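Local coordinates for protein tryptophane-5-halogenase (Microbispora sp. ATCC PTA-5024, PDB 5UAO) that probably chlorinates a tryptophan of the lanthipeptide NAI-107 at the indole 5-position, working as a flavin-dependent halogenase with bound FAD, at residues I29-I35 with Y225-C231; D56-S62 with V194-T200. All coordinates share one frame; numbering follows the deposited sequence.

Contact 1. Residues I29-I35 with Y225-C231; sequences IRTVGVI and YDFYVDC. With FAD (flavin-adenine dinucleotide), chain E.
D226 OD2 takes two backbone N-H groups of the facing segment, R30 N at 2.9 Å (162° at the hydrogen) and T31 N at 3.1 Å, which come from opposite faces of the carboxylate plane on its anti side. T31 returns the grip: with chi1 at 67° its OG1 stands between its own N and carbonyl carbon and accepts D226 N at 2.9 Å. With an alanine in place of D226 the amides of R30 and T31 would probably lose their shared acceptor, and R377, salt-bridged to OD1, its carboxylate mate. Beyond this start strands 31-35 and 227-230 run parallel, their axes approaching to 4.7 Å, joined by G33 N to F227 O, V229 N to G33 O, I35 N to V229 O and C231 N to I35 O. The Y225 ring lies over G33, whose CA sits 3.6 Å from the ring centroid in a CH-pi contact; a CB there would clash with Y225 CD2. V32, V34 and V229 pack on the face met by helix 39-51. At the far end C231 O comes within 3.2 Å of FAD O4B, in a sheet consistent with a Rossmann-type fold. The D226 carboxylate, taking up two main-chain N-H groups, probably steadies the point where the strands begin to pair.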
loop_
_atom_site.group_PDB
_atom_site.type_symbol
_atom_site.label_atom_id
_atom_site.label_comp_id
_atom_site.label_asym_id
_atom_site.label_seq_id
_atom_site.Cartn_x
_atom_site.Cartn_y
_atom_site.Cartn_z
ATOM N N ILE A 29 29.396 -13.635 1.600
ATOM C CA ILE A 29 28.518 -14.725 1.152
ATOM C C ILE A 29 28.840 -15.008 -0.288
ATOM O O ILE A 29 28.438 -14.246 -1.188
ATOM C CB ILE A 29 27.029 -14.366 1.366
ATOM C CG1 ILE A 29 26.736 -14.508 2.875
ATOM C CG2 ILE A 29 26.118 -15.280 0.564
ATOM C CD1 ILE A 29 25.493 -13.818 3.364
ATOM N N ARG A 30 29.491 -16.148 -0.506
ATOM C CA ARG A 30 30.014 -16.504 -1.809
ATOM C C ARG A 30 29.317 -17.700 -2.459
ATOM O O ARG A 30 29.357 -17.852 -3.677
ATOM C CB ARG A 30 31.524 -16.847 -1.675
ATOM C CG ARG A 30 32.415 -15.656 -1.261
ATOM C CD ARG A 30 33.904 -16.016 -1.300
ATOM N NE ARG A 30 34.740 -14.985 -0.651
ATOM C CZ ARG A 30 34.978 -13.758 -1.134
ATOM N NH1 ARG A 30 34.446 -13.364 -2.308
ATOM N NH2 ARG A 30 35.768 -12.912 -0.451
ATOM N N THR A 31 28.789 -18.616 -1.649
ATOM C CA THR A 31 28.171 -19.845 -2.157
ATOM C C THR A 31 26.719 -19.866 -1.671
ATOM O O THR A 31 26.484 -19.560 -0.542
ATOM C CB THR A 31 28.892 -21.106 -1.606
ATOM O OG1 THR A 31 28.697 -21.245 -0.185
ATOM C CG2 THR A 31 30.417 -20.967 -1.856
ATOM N N VAL A 32 25.789 -20.316 -2.520
ATOM C CA VAL A 32 24.393 -20.512 -2.127
ATOM C C VAL A 32 23.999 -21.913 -2.554
ATOM O O VAL A 32 24.299 -22.348 -3.672
ATOM C CB VAL A 32 23.451 -19.488 -2.786
ATOM C CG1 VAL A 32 22.022 -19.803 -2.452
ATOM C CG2 VAL A 32 23.805 -18.053 -2.394
ATOM N N GLY A 33 23.412 -22.616 -1.616
ATOM C CA GLY A 33 22.817 -23.961 -1.814
ATOM C C GLY A 33 21.279 -23.850 -1.885
ATOM O O GLY A 33 20.622 -23.520 -0.910
ATOM N N VAL A 34 20.739 -24.089 -3.060
ATOM C CA VAL A 34 19.311 -24.188 -3.278
ATOM C C VAL A 34 18.858 -25.654 -3.120
ATOM O O VAL A 34 19.249 -26.577 -3.891
ATOM C CB VAL A 34 18.963 -23.652 -4.659
ATOM C CG1 VAL A 34 17.466 -23.907 -4.961
ATOM C CG2 VAL A 34 19.403 -22.194 -4.745
ATOM N N ILE A 35 18.090 -25.901 -2.071
ATOM C CA ILE A 35 17.798 -27.264 -1.698
ATOM C C ILE A 35 16.450 -27.678 -2.220
ATOM O O ILE A 35 15.410 -27.308 -1.644
ATOM C CB ILE A 35 17.818 -27.427 -0.178
ATOM C CG1 ILE A 35 19.103 -26.797 0.360
ATOM C CG2 ILE A 35 17.735 -28.943 0.178
ATOM C CD1 ILE A 35 20.399 -27.236 -0.357
ATOM N N TYR A 225 27.153 -24.491 2.704
ATOM C CA TYR A 225 27.008 -23.276 1.858
ATOM C C TYR A 225 26.920 -22.070 2.770
ATOM O O TYR A 225 26.551 -22.173 3.964
ATOM C CB TYR A 225 25.761 -23.320 0.903
ATOM C CG TYR A 225 25.732 -24.567 0.036
ATOM C CD1 TYR A 225 26.574 -24.702 -1.061
ATOM C CD2 TYR A 225 24.957 -25.653 0.387
ATOM C CE1 TYR A 225 26.631 -25.879 -1.787
ATOM C CE2 TYR A 225 24.987 -26.821 -0.337
ATOM C CZ TYR A 225 25.821 -26.901 -1.441
ATOM O OH TYR A 225 25.806 -28.066 -2.095
ATOM N N ASP A 226 27.196 -20.906 2.238
ATOM C CA ASP A 226 27.092 -19.688 3.048
ATOM C C ASP A 226 25.630 -19.302 3.312
ATOM O O ASP A 226 25.313 -18.780 4.347
ATOM C CB ASP A 226 27.848 -18.517 2.410
ATOM C CG ASP A 226 29.380 -18.771 2.300
ATOM O OD1 ASP A 226 29.994 -19.338 3.248
ATOM O OD2 ASP A 226 29.953 -18.364 1.267
ATOM N N PHE A 227 24.751 -19.621 2.373
ATOM C CA PHE A 227 23.330 -19.352 2.511
ATOM C C PHE A 227 22.561 -20.520 1.908
ATOM O O PHE A 227 22.967 -21.062 0.895
ATOM C CB PHE A 227 22.933 -18.050 1.782
ATOM C CG PHE A 227 21.586 -17.511 2.198
ATOM C CD1 PHE A 227 21.464 -16.655 3.315
ATOM C CD2 PHE A 227 20.451 -17.868 1.514
ATOM C CE1 PHE A 227 20.232 -16.149 3.709
ATOM C CE2 PHE A 227 19.201 -17.355 1.876
ATOM C CZ PHE A 227 19.089 -16.514 3.004
ATOM N N TYR A 228 21.416 -20.850 2.495
ATOM C CA TYR A 228 20.568 -21.932 1.988
ATOM C C TYR A 228 19.179 -21.414 1.570
ATOM O O TYR A 228 18.520 -20.689 2.347
ATOM C CB TYR A 228 20.356 -22.981 3.105
ATOM C CG TYR A 228 21.658 -23.524 3.660
ATOM C CD1 TYR A 228 22.378 -22.804 4.599
ATOM C CD2 TYR A 228 22.173 -24.713 3.199
ATOM C CE1 TYR A 228 23.581 -23.265 5.042
ATOM C CE2 TYR A 228 23.408 -25.181 3.643
ATOM C CZ TYR A 228 24.090 -24.491 4.552
ATOM O OH TYR A 228 25.343 -24.996 5.014
ATOM N N VAL A 229 18.683 -21.897 0.446
ATOM C CA VAL A 229 17.281 -21.631 0.075
ATOM C C VAL A 229 16.499 -22.959 0.274
ATOM O O VAL A 229 16.901 -24.021 -0.237
ATOM C CB VAL A 229 17.143 -21.094 -1.366
ATOM C CG1 VAL A 229 15.743 -20.584 -1.617
ATOM C CG2 VAL A 229 18.096 -19.942 -1.684
ATOM N N ASP A 230 15.438 -22.925 1.094
ATOM C CA ASP A 230 14.623 -24.086 1.279
ATOM C C ASP A 230 13.528 -24.175 0.208
ATOM O O ASP A 230 12.524 -23.438 0.240
ATOM C CB ASP A 230 14.012 -24.111 2.672
ATOM C CG ASP A 230 13.289 -25.407 2.937
ATOM O OD1 ASP A 230 13.009 -26.174 1.989
ATOM O OD2 ASP A 230 12.954 -25.670 4.127
ATOM N N CYS A 231 13.775 -25.028 -0.784
ATOM C CA CYS A 231 12.824 -25.357 -1.844
ATOM C C CYS A 231 12.433 -26.841 -1.721
ATOM O O CYS A 231 12.226 -27.537 -2.733
ATOM C CB CYS A 231 13.411 -24.977 -3.235
ATOM S SG CYS A 231 13.926 -23.230 -3.366
HETATM P PA FAD E . 8.205 -29.554 -5.176
HETATM O O1A FAD E . 7.788 -29.506 -6.647
HETATM O O2A FAD E . 7.460 -30.407 -4.132
HETATM O O5B FAD E . 9.787 -29.826 -5.075
HETATM C C5B FAD E . 10.478 -30.218 -3.907
HETATM C C4B FAD E . 11.896 -30.571 -4.317
HETATM O O4B FAD E . 12.529 -30.712 -3.042
HETATM C C3B FAD E . 12.121 -31.889 -5.085
HETATM O O3B FAD E . 13.157 -31.759 -6.184
HETATM C C2B FAD E . 12.620 -32.853 -4.003
HETATM O O2B FAD E . 13.480 -33.964 -4.482
HETATM C C1B FAD E . 13.361 -31.876 -3.089
HETATM N N9A FAD E . 13.570 -32.449 -1.738
HETATM C C8A FAD E . 12.616 -32.660 -0.783
HETATM N N7A FAD E . 13.202 -33.181 0.331
HETATM C C5A FAD E . 14.523 -33.317 0.058
HETATM C C6A FAD E . 15.665 -33.863 0.782
HETATM N N6A FAD E . 15.496 -34.343 2.050
HETATM N N1A FAD E . 16.846 -33.815 0.182
HETATM C C2A FAD E . 17.029 -33.315 -1.056
HETATM N N3A FAD E . 16.016 -32.829 -1.775
HETATM C C4A FAD E . 14.770 -32.816 -1.265
HETATM N N1 FAD E . 1.003 -23.035 -9.070
HETATM C C2 FAD E . 0.730 -22.224 -10.148
HETATM O O2 FAD E . 1.424 -21.178 -10.361
HETATM N N3 FAD E . -0.270 -22.521 -11.021
HETATM C C4 FAD E . -1.055 -23.610 -10.904
HETATM O O4 FAD E . -1.974 -23.787 -11.763
HETATM C C4X FAD E . -0.795 -24.531 -9.747
HETATM N N5 FAD E . -1.556 -25.629 -9.479
HETATM C C5X FAD E . -1.309 -26.446 -8.428
HETATM C C6 FAD E . -2.127 -27.549 -8.217
HETATM C C7 FAD E . -1.930 -28.390 -7.136
HETATM C C7M FAD E . -2.774 -29.605 -6.889
HETATM C C8 FAD E . -0.810 -28.152 -6.228
HETATM C C8M FAD E . -0.600 -29.090 -5.057
HETATM C C9 FAD E . -0.000 -27.048 -6.430
HETATM C C9A FAD E . -0.194 -26.148 -7.481
HETATM N N10 FAD E . 0.633 -24.988 -7.682
HETATM C C10 FAD E . 0.315 -24.170 -8.812
HETATM C "C1'" FAD E . 1.843 -24.610 -6.889
HETATM C "C2'" FAD E . 3.048 -25.064 -7.845
HETATM O "O2'" FAD E . 2.708 -26.418 -8.117
HETATM C "C3'" FAD E . 4.551 -25.423 -7.562
HETATM O "O3'" FAD E . 5.351 -26.202 -8.528
HETATM C "C4'" FAD E . 4.576 -26.564 -6.586
HETATM O "O4'" FAD E . 3.234 -26.867 -6.100
HETATM C "C5'" FAD E . 5.684 -26.217 -5.592
HETATM O "O5'" FAD E . 6.939 -26.342 -6.195
HETATM P P FAD E . 8.143 -26.650 -5.131
HETATM O O1P FAD E . 8.017 -25.769 -3.963
HETATM O O2P FAD E . 9.372 -26.495 -6.017
HETATM O O3P FAD E . 8.013 -28.082 -4.488
#

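Contact 2. Residues D56-S62 with V194-T200. With FAD (flavin-adenine dinucleotide), chain E.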
loop_
_atom_site.group_PDB
_atom_site.type_symbol
_atom_site.label_atom_id
_atom_site.label_comp_id
_atom_site.label_asym_id
_atom_site.label_seq_id
_atom_site.Cartn_x
_atom_site.Cartn_y
_atom_site.Cartn_z
ATOM N N ASP A 56 28.670 -18.624 -6.374
ATOM C CA ASP A 56 28.652 -20.019 -6.716
ATOM C C ASP A 56 27.306 -20.619 -6.258
ATOM O O ASP A 56 27.042 -20.702 -5.072
ATOM C CB ASP A 56 29.830 -20.725 -6.092
ATOM C CG ASP A 56 29.821 -22.188 -6.425
ATOM O OD1 ASP A 56 29.661 -22.493 -7.616
ATOM O OD2 ASP A 56 29.893 -23.029 -5.513
ATOM N N VAL A 57 26.462 -21.031 -7.197
ATOM C CA VAL A 57 25.117 -21.446 -6.867
ATOM C C VAL A 57 24.986 -22.921 -7.203
ATOM O O VAL A 57 25.231 -23.345 -8.333
ATOM C CB VAL A 57 24.100 -20.631 -7.669
ATOM C CG1 VAL A 57 22.687 -21.162 -7.450
ATOM C CG2 VAL A 57 24.173 -19.154 -7.296
ATOM N N ALA A 58 24.602 -23.716 -6.216
ATOM C CA ALA A 58 24.477 -25.166 -6.345
ATOM C C ALA A 58 23.023 -25.517 -6.112
ATOM O O ALA A 58 22.413 -24.946 -5.205
ATOM C CB ALA A 58 25.338 -25.839 -5.290
ATOM N N LEU A 59 22.447 -26.380 -6.938
ATOM C CA LEU A 59 21.155 -26.918 -6.714
ATOM C C LEU A 59 21.277 -28.389 -6.281
ATOM O O LEU A 59 21.820 -29.192 -7.041
ATOM C CB LEU A 59 20.269 -26.764 -7.982
ATOM C CG LEU A 59 18.779 -27.071 -7.730
ATOM C CD1 LEU A 59 17.813 -26.204 -8.536
ATOM C CD2 LEU A 59 18.452 -28.543 -7.977
ATOM N N VAL A 60 20.692 -28.724 -5.106
ATOM C CA VAL A 60 20.688 -30.053 -4.495
ATOM C C VAL A 60 19.294 -30.687 -4.579
ATOM O O VAL A 60 18.306 -30.094 -4.175
ATOM C CB VAL A 60 21.094 -29.994 -3.009
ATOM C CG1 VAL A 60 21.103 -31.386 -2.330
ATOM C CG2 VAL A 60 22.434 -29.259 -2.796
ATOM N N GLU A 61 19.188 -31.864 -5.151
ATOM C CA GLU A 61 17.897 -32.537 -5.225
ATOM C C GLU A 61 18.016 -34.062 -5.221
ATOM O O GLU A 61 19.031 -34.664 -5.659
ATOM C CB GLU A 61 17.093 -32.113 -6.447
ATOM C CG GLU A 61 17.744 -32.428 -7.760
ATOM C CD GLU A 61 16.903 -32.143 -8.985
ATOM O OE1 GLU A 61 15.673 -32.342 -8.978
ATOM O OE2 GLU A 61 17.483 -31.729 -9.989
ATOM N N SER A 62 16.965 -34.662 -4.701
ATOM C CA SER A 62 16.905 -36.080 -4.478
ATOM C C SER A 62 16.199 -36.693 -5.657
ATOM O O SER A 62 15.035 -36.392 -5.911
ATOM C CB SER A 62 16.089 -36.359 -3.185
ATOM O OG SER A 62 15.977 -37.748 -2.918
ATOM N N VAL A 194 24.985 -23.075 -13.040
ATOM C CA VAL A 194 24.458 -23.578 -11.750
ATOM C C VAL A 194 25.036 -24.994 -11.558
ATOM O O VAL A 194 24.930 -25.818 -12.491
ATOM C CB VAL A 194 22.910 -23.601 -11.731
ATOM C CG1 VAL A 194 22.405 -24.320 -10.497
ATOM C CG2 VAL A 194 22.337 -22.184 -11.740
ATOM N N ARG A 195 25.641 -25.292 -10.406
ATOM C CA ARG A 195 26.146 -26.672 -10.173
ATOM C C ARG A 195 25.036 -27.574 -9.665
ATOM O O ARG A 195 24.270 -27.182 -8.821
ATOM C CB ARG A 195 27.272 -26.647 -9.148
ATOM C CG ARG A 195 28.357 -25.638 -9.479
ATOM C CD ARG A 195 29.641 -25.899 -8.688
ATOM N NE ARG A 195 29.572 -25.519 -7.269
ATOM C CZ ARG A 195 29.324 -26.351 -6.257
ATOM N NH1 ARG A 195 29.051 -27.633 -6.466
ATOM N NH2 ARG A 195 29.325 -25.882 -5.014
ATOM N N HIS A 196 24.960 -28.787 -10.155
ATOM C CA HIS A 196 23.981 -29.731 -9.687
ATOM C C HIS A 196 24.586 -30.731 -8.668
ATOM O O HIS A 196 25.687 -31.186 -8.876
ATOM C CB HIS A 196 23.394 -30.464 -10.858
ATOM C CG HIS A 196 22.182 -31.240 -10.501
ATOM N ND1 HIS A 196 22.226 -32.576 -10.128
ATOM C CD2 HIS A 196 20.881 -30.872 -10.449
ATOM C CE1 HIS A 196 20.999 -32.989 -9.856
ATOM N NE2 HIS A 196 20.163 -31.973 -10.044
ATOM N N VAL A 197 23.869 -31.020 -7.564
ATOM C CA VAL A 197 24.241 -32.041 -6.598
ATOM C C VAL A 197 23.075 -33.062 -6.424
ATOM O O VAL A 197 21.937 -32.666 -6.122
ATOM C CB VAL A 197 24.621 -31.379 -5.274
ATOM C CG1 VAL A 197 24.997 -32.424 -4.246
ATOM C CG2 VAL A 197 25.803 -30.420 -5.477
ATOM N N ASP A 198 23.318 -34.339 -6.684
ATOM C CA ASP A 198 22.295 -35.344 -6.492
ATOM C C ASP A 198 22.458 -35.892 -5.085
ATOM O O ASP A 198 23.418 -36.615 -4.795
ATOM C CB ASP A 198 22.374 -36.427 -7.559
ATOM C CG ASP A 198 21.422 -37.620 -7.307
ATOM O OD1 ASP A 198 20.432 -37.533 -6.540
ATOM O OD2 ASP A 198 21.693 -38.697 -7.892
ATOM N N ALA A 199 21.508 -35.589 -4.214
ATOM C CA ALA A 199 21.630 -36.030 -2.810
ATOM C C ALA A 199 20.282 -36.002 -2.128
ATOM O O ALA A 199 19.397 -35.234 -2.499
ATOM C CB ALA A 199 22.605 -35.117 -2.082
ATOM N N THR A 200 20.119 -36.864 -1.145
ATOM C CA THR A 200 18.964 -36.837 -0.296
ATOM C C THR A 200 19.408 -36.351 1.036
ATOM O O THR A 200 20.274 -36.986 1.708
ATOM C CB THR A 200 18.291 -38.224 -0.215
ATOM O OG1 THR A 200 17.871 -38.538 -1.534
ATOM C CG2 THR A 200 17.034 -38.159 0.676
HETATM P PA FAD E . 8.205 -29.554 -5.176
HETATM O O1A FAD E . 7.788 -29.506 -6.647
HETATM O O2A FAD E . 7.460 -30.407 -4.132
HETATM O O5B FAD E . 9.787 -29.826 -5.075
HETATM C C5B FAD E . 10.478 -30.218 -3.907
HETATM C C4B FAD E . 11.896 -30.571 -4.317
HETATM O O4B FAD E . 12.529 -30.712 -3.042
HETATM C C3B FAD E . 12.121 -31.889 -5.085
HETATM O O3B FAD E . 13.157 -31.759 -6.184
HETATM C C2B FAD E . 12.620 -32.853 -4.003
HETATM O O2B FAD E . 13.480 -33.964 -4.482
HETATM C C1B FAD E . 13.361 -31.876 -3.089
HETATM N N9A FAD E . 13.570 -32.449 -1.738
HETATM C C8A FAD E . 12.616 -32.660 -0.783
HETATM N N7A FAD E . 13.202 -33.181 0.331
HETATM C C5A FAD E . 14.523 -33.317 0.058
HETATM C C6A FAD E . 15.665 -33.863 0.782
HETATM N N6A FAD E . 15.496 -34.343 2.050
HETATM N N1A FAD E . 16.846 -33.815 0.182
HETATM C C2A FAD E . 17.029 -33.315 -1.056
HETATM N N3A FAD E . 16.016 -32.829 -1.775
HETATM C C4A FAD E . 14.770 -32.816 -1.265
HETATM N N1 FAD E . 1.003 -23.035 -9.070
HETATM C C2 FAD E . 0.730 -22.224 -10.148
HETATM O O2 FAD E . 1.424 -21.178 -10.361
HETATM N N3 FAD E . -0.270 -22.521 -11.021
HETATM C C4 FAD E . -1.055 -23.610 -10.904
HETATM O O4 FAD E . -1.974 -23.787 -11.763
HETATM C C4X FAD E . -0.795 -24.531 -9.747
HETATM N N5 FAD E . -1.556 -25.629 -9.479
HETATM C C5X FAD E . -1.309 -26.446 -8.428
HETATM C C6 FAD E . -2.127 -27.549 -8.217
HETATM C C7 FAD E . -1.930 -28.390 -7.136
HETATM C C7M FAD E . -2.774 -29.605 -6.889
HETATM C C8 FAD E . -0.810 -28.152 -6.228
HETATM C C8M FAD E . -0.600 -29.090 -5.057
HETATM C C9 FAD E . -0.000 -27.048 -6.430
HETATM C C9A FAD E . -0.194 -26.148 -7.481
HETATM N N10 FAD E . 0.633 -24.988 -7.682
HETATM C C10 FAD E . 0.315 -24.170 -8.812
HETATM C "C1'" FAD E . 1.843 -24.610 -6.889
HETATM C "C2'" FAD E . 3.048 -25.064 -7.845
HETATM O "O2'" FAD E . 2.708 -26.418 -8.117
HETATM C "C3'" FAD E . 4.551 -25.423 -7.562
HETATM O "O3'" FAD E . 5.351 -26.202 -8.528
HETATM C "C4'" FAD E . 4.576 -26.564 -6.586
HETATM O "O4'" FAD E . 3.234 -26.867 -6.100
HETATM C "C5'" FAD E . 5.684 -26.217 -5.592
HETATM O "O5'" FAD E . 6.939 -26.342 -6.195
HETATM P P FAD E . 8.143 -26.650 -5.131
HETATM O O1P FAD E . 8.017 -25.769 -3.963
HETATM O O2P FAD E . 9.372 -26.495 -6.017
HETATM O O3P FAD E . 8.013 -28.082 -4.488
#
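E61 OE2 is gripped by two groups: H196 NE2 donates to it at 2.7 Å with an N-H...O angle of 165°, and Y42 OH of helix 39-51 is its second partner. OE2 sits in the imidazole plane at the ring edge and offers its anti lone pair, while the carboxylate as a whole is turned 58° from the ring. L59 O lies over one face of the same ring.

On the other face of the sheet, R195 meets D56 in a salt bridge. D56 OD2 takes R195 NH2 at 3.0 Å and R195 NE at 3.1 Å, while D56 OD1 also accepts from NE. The guanidinium meets the carboxylate side-on, their planes only 16° apart, and both oxygens use syn lone pairs, so the salt bridge is nearly flat. The bend of R195 at chi3 turns NE and NH2 toward D56, with A58 CB over one face of the guanidinium near its rim.

Between these pairs the parallel strands are laced by R195 N to V57 O, L59 N to R195 O, V197 N to L59 O and E61 N to V197 O, and A199 N then continues the ladder to E61 O. V60 and V197 stand side by side, CG2 to CB 3.9 Å, and V60 CG1 touches A199 CB.

The far end of the segments borders the cofactor: S62 O lies 3.2 Å from FAD O2B, and A199 O 3.4 Å from FAD C2A of the adenine. Charge pairing thus joins the segments where they begin, whereas at their far end the main-chain carbonyls of S62 and A199 border the ribose and adenine of FAD.

Contacts 1 and 2 are adjoining strand pairs of one sheet, their centres 10 Å apart, with strands 31-35 and 56-61 as the inner neighbours. The backbone joins them: V34 N lies 2.9 Å from A58 O and V34 O 2.9 Å from V60 N, probable hydrogen bonds. Y225 spans the two as well, its CE1 3.7 Å from A58 CB. Contact 1 is the more buried, with ten of its fourteen residues buried against seven in contact 2. Its side-chain polar bonds across the strands gather at one end, whereas contact 2 carries ionic and histidine-carboxylate pairs on exposed R195 and H196. Both approach FAD at the far ends of their segments.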